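Interleukin-2 receptor subunit beta (Mus musculus, PDB 6DG5) is the beta subunit of the interleukin-2 receptor, which binds the cytokine outside the cell and probably passes on its mitogenic signal. Local coordinates at residues 10-15 and 70-75. Sequence-based numbering, arbitrary orientation.
Sequences CFYNSR and SQSLTS
Tyr-12 ends strand 8-12 of the N-terminal receptor domain, and an Asx turn at Asn-13 sets Arg-15 beside it; both meet Gln-71, Ser-72 and Leu-73, in the loop between strands 57-63 and 79-86. The hub is Arg-15 O, which takes three hydrogen bonds. Ser-72 OG reaches it at 2.8 Å in the carbonyl plane, on a lone pair, while Ser-72 N lies 3.0 Å from Arg-15 O and above that plane. The third donor is Tyr-12 OH, 2.6 Å from Arg-15 O and out of the plane on the opposite side from Ser-72 N. Tyr-12 CG is anti to the backbone N (chi1 174°), and the OH lies beside the loop, accepting a weak bond from Leu-73 N. One ring face is covered by Leu-73 CD1, a CH-pi contact 4.0 Å from the centroid of the Tyr-12 ring; over the opposite face sits Ser-14 N. Gln-71 turns its amide nearly perpendicular to the ring: NE2 gives an almost straight bond (178°) to Leu-73 O, 2.7 Å away, lying in the amide plane, and a weak one to Ser-14 O. That fixes the amide's rotation and leaves OE1 to Arg-15 NH1, at a modelled distance too short to trust in detail. Arg-15 NE forms a salt bridge with Glu-69, and Gln-71 OE1 also bonds Ser-133 of the membrane-proximal fibronectin type III domain. A phenylalanine in place of Tyr-12 would probably leave Leu-73 N without its weak acceptor and Arg-15 O with one donor fewer. Arg-15 O is thus gripped by both Ser-72 donors and by Tyr-12, with Gln-71 bonding alongside and the tyrosine ring packing on Leu-73.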
loop_
_atom_site.group_PDB
_atom_site.type_symbol
_atom_site.label_atom_id
_atom_site.label_comp_id
_atom_site.label_asym_id
_atom_site.label_seq_id
_atom_site.Cartn_x
_atom_site.Cartn_y
_atom_site.Cartn_z
ATOM N N CYS B 10 17.500 10.615 14.764
ATOM C CA CYS B 10 16.226 10.236 15.353
ATOM C C CYS B 10 15.488 9.287 14.422
ATOM O O CYS B 10 15.618 9.370 13.197
ATOM C CB CYS B 10 15.361 11.465 15.638
ATOM S SG CYS B 10 16.092 12.646 16.790
ATOM N N PHE B 11 14.706 8.382 15.011
ATOM C CA PHE B 11 14.000 7.361 14.251
ATOM C C PHE B 11 12.566 7.237 14.738
ATOM O O PHE B 11 12.295 7.315 15.940
ATOM C CB PHE B 11 14.705 6.004 14.349
ATOM C CG PHE B 11 16.011 5.951 13.615
ATOM C CD1 PHE B 11 16.042 6.005 12.232
ATOM C CD2 PHE B 11 17.207 5.847 14.304
ATOM C CE1 PHE B 11 17.242 5.958 11.548
ATOM C CE2 PHE B 11 18.412 5.797 13.625
ATOM C CZ PHE B 11 18.428 5.852 12.245
ATOM N N TYR B 12 11.655 7.036 13.792
ATOM C CA TYR B 12 10.224 6.954 14.049
ATOM C C TYR B 12 9.742 5.550 13.711
ATOM O O TYR B 12 10.004 5.049 12.611
ATOM C CB TYR B 12 9.482 8.012 13.224
ATOM C CG TYR B 12 7.972 7.962 13.281
ATOM C CD1 TYR B 12 7.302 7.821 14.490
ATOM C CD2 TYR B 12 7.213 8.094 12.124
ATOM C CE1 TYR B 12 5.919 7.786 14.542
ATOM C CE2 TYR B 12 5.831 8.067 12.166
ATOM C CZ TYR B 12 5.190 7.908 13.378
ATOM O OH TYR B 12 3.815 7.877 13.424
ATOM N N ASN B 13 9.053 4.914 14.658
ATOM C CA ASN B 13 8.597 3.540 14.487
ATOM C C ASN B 13 7.329 3.432 13.645
ATOM O O ASN B 13 6.725 2.355 13.603
ATOM C CB ASN B 13 8.370 2.887 15.855
ATOM C CG ASN B 13 7.067 3.316 16.504
ATOM O OD1 ASN B 13 6.588 4.432 16.296
ATOM N ND2 ASN B 13 6.486 2.426 17.302
ATOM N N SER B 14 6.926 4.522 12.987
ATOM C CA SER B 14 5.741 4.642 12.139
ATOM C C SER B 14 4.435 4.607 12.921
ATOM O O SER B 14 3.362 4.573 12.310
ATOM C CB SER B 14 5.693 3.571 11.041
ATOM O OG SER B 14 5.309 2.319 11.577
ATOM N N ARG B 15 4.482 4.625 14.252
ATOM C CA ARG B 15 3.255 4.699 15.038
ATOM C C ARG B 15 3.293 5.875 16.005
ATOM O O ARG B 15 2.840 6.974 15.667
ATOM C CB ARG B 15 3.009 3.394 15.797
ATOM C CG ARG B 15 2.303 2.321 14.981
ATOM C CD ARG B 15 1.204 2.920 14.116
ATOM N NE ARG B 15 0.106 1.986 13.881
ATOM C CZ ARG B 15 -0.868 2.187 13.000
ATOM N NH1 ARG B 15 -0.875 3.286 12.258
ATOM N NH2 ARG B 15 -1.830 1.287 12.855
ATOM N N SER B 70 -1.211 3.540 17.759
ATOM C CA SER B 70 -1.836 4.825 17.478
ATOM C C SER B 70 -0.996 5.604 16.472
ATOM O O SER B 70 0.231 5.675 16.594
ATOM C CB SER B 70 -2.014 5.631 18.761
ATOM O OG SER B 70 -0.804 6.263 19.131
ATOM N N GLN B 71 -1.661 6.188 15.476
ATOM C CA GLN B 71 -0.982 6.931 14.415
ATOM C C GLN B 71 -0.820 8.374 14.874
ATOM O O GLN B 71 -1.674 9.228 14.635
ATOM C CB GLN B 71 -1.755 6.842 13.105
ATOM C CG GLN B 71 -0.973 7.339 11.898
ATOM C CD GLN B 71 0.254 6.499 11.626
ATOM O OE1 GLN B 71 0.189 5.271 11.612
ATOM N NE2 GLN B 71 1.389 7.156 11.424
ATOM N N SER B 72 0.309 8.655 15.528
ATOM C CA SER B 72 0.513 9.974 16.115
ATOM C C SER B 72 1.035 10.990 15.106
ATOM O O SER B 72 0.839 12.194 15.295
ATOM C CB SER B 72 1.474 9.878 17.300
ATOM O OG SER B 72 2.770 9.502 16.872
ATOM N N LEU B 73 1.695 10.537 14.044
ATOM C CA LEU B 73 2.276 11.428 13.051
ATOM C C LEU B 73 1.845 11.003 11.654
ATOM O O LEU B 73 1.435 9.863 11.425
ATOM C CB LEU B 73 3.806 11.443 13.139
ATOM C CG LEU B 73 4.416 11.968 14.437
ATOM C CD1 LEU B 73 5.905 11.669 14.475
ATOM C CD2 LEU B 73 4.167 13.461 14.576
ATOM N N THR B 74 1.957 11.937 10.715
ATOM C CA THR B 74 1.580 11.721 9.325
ATOM C C THR B 74 2.765 12.007 8.410
ATOM O O THR B 74 3.865 12.342 8.855
ATOM C CB THR B 74 0.384 12.592 8.934
ATOM O OG1 THR B 74 0.616 13.944 9.347
ATOM C CG2 THR B 74 -0.875 12.076 9.586
ATOM N N SER B 75 2.517 11.869 7.105
ATOM C CA SER B 75 3.563 12.095 6.118
ATOM C C SER B 75 3.906 13.572 5.989
ATOM O O SER B 75 5.049 13.916 5.666
ATOM C CB SER B 75 3.125 11.535 4.767
ATOM O OG SER B 75 2.324 10.378 4.936
#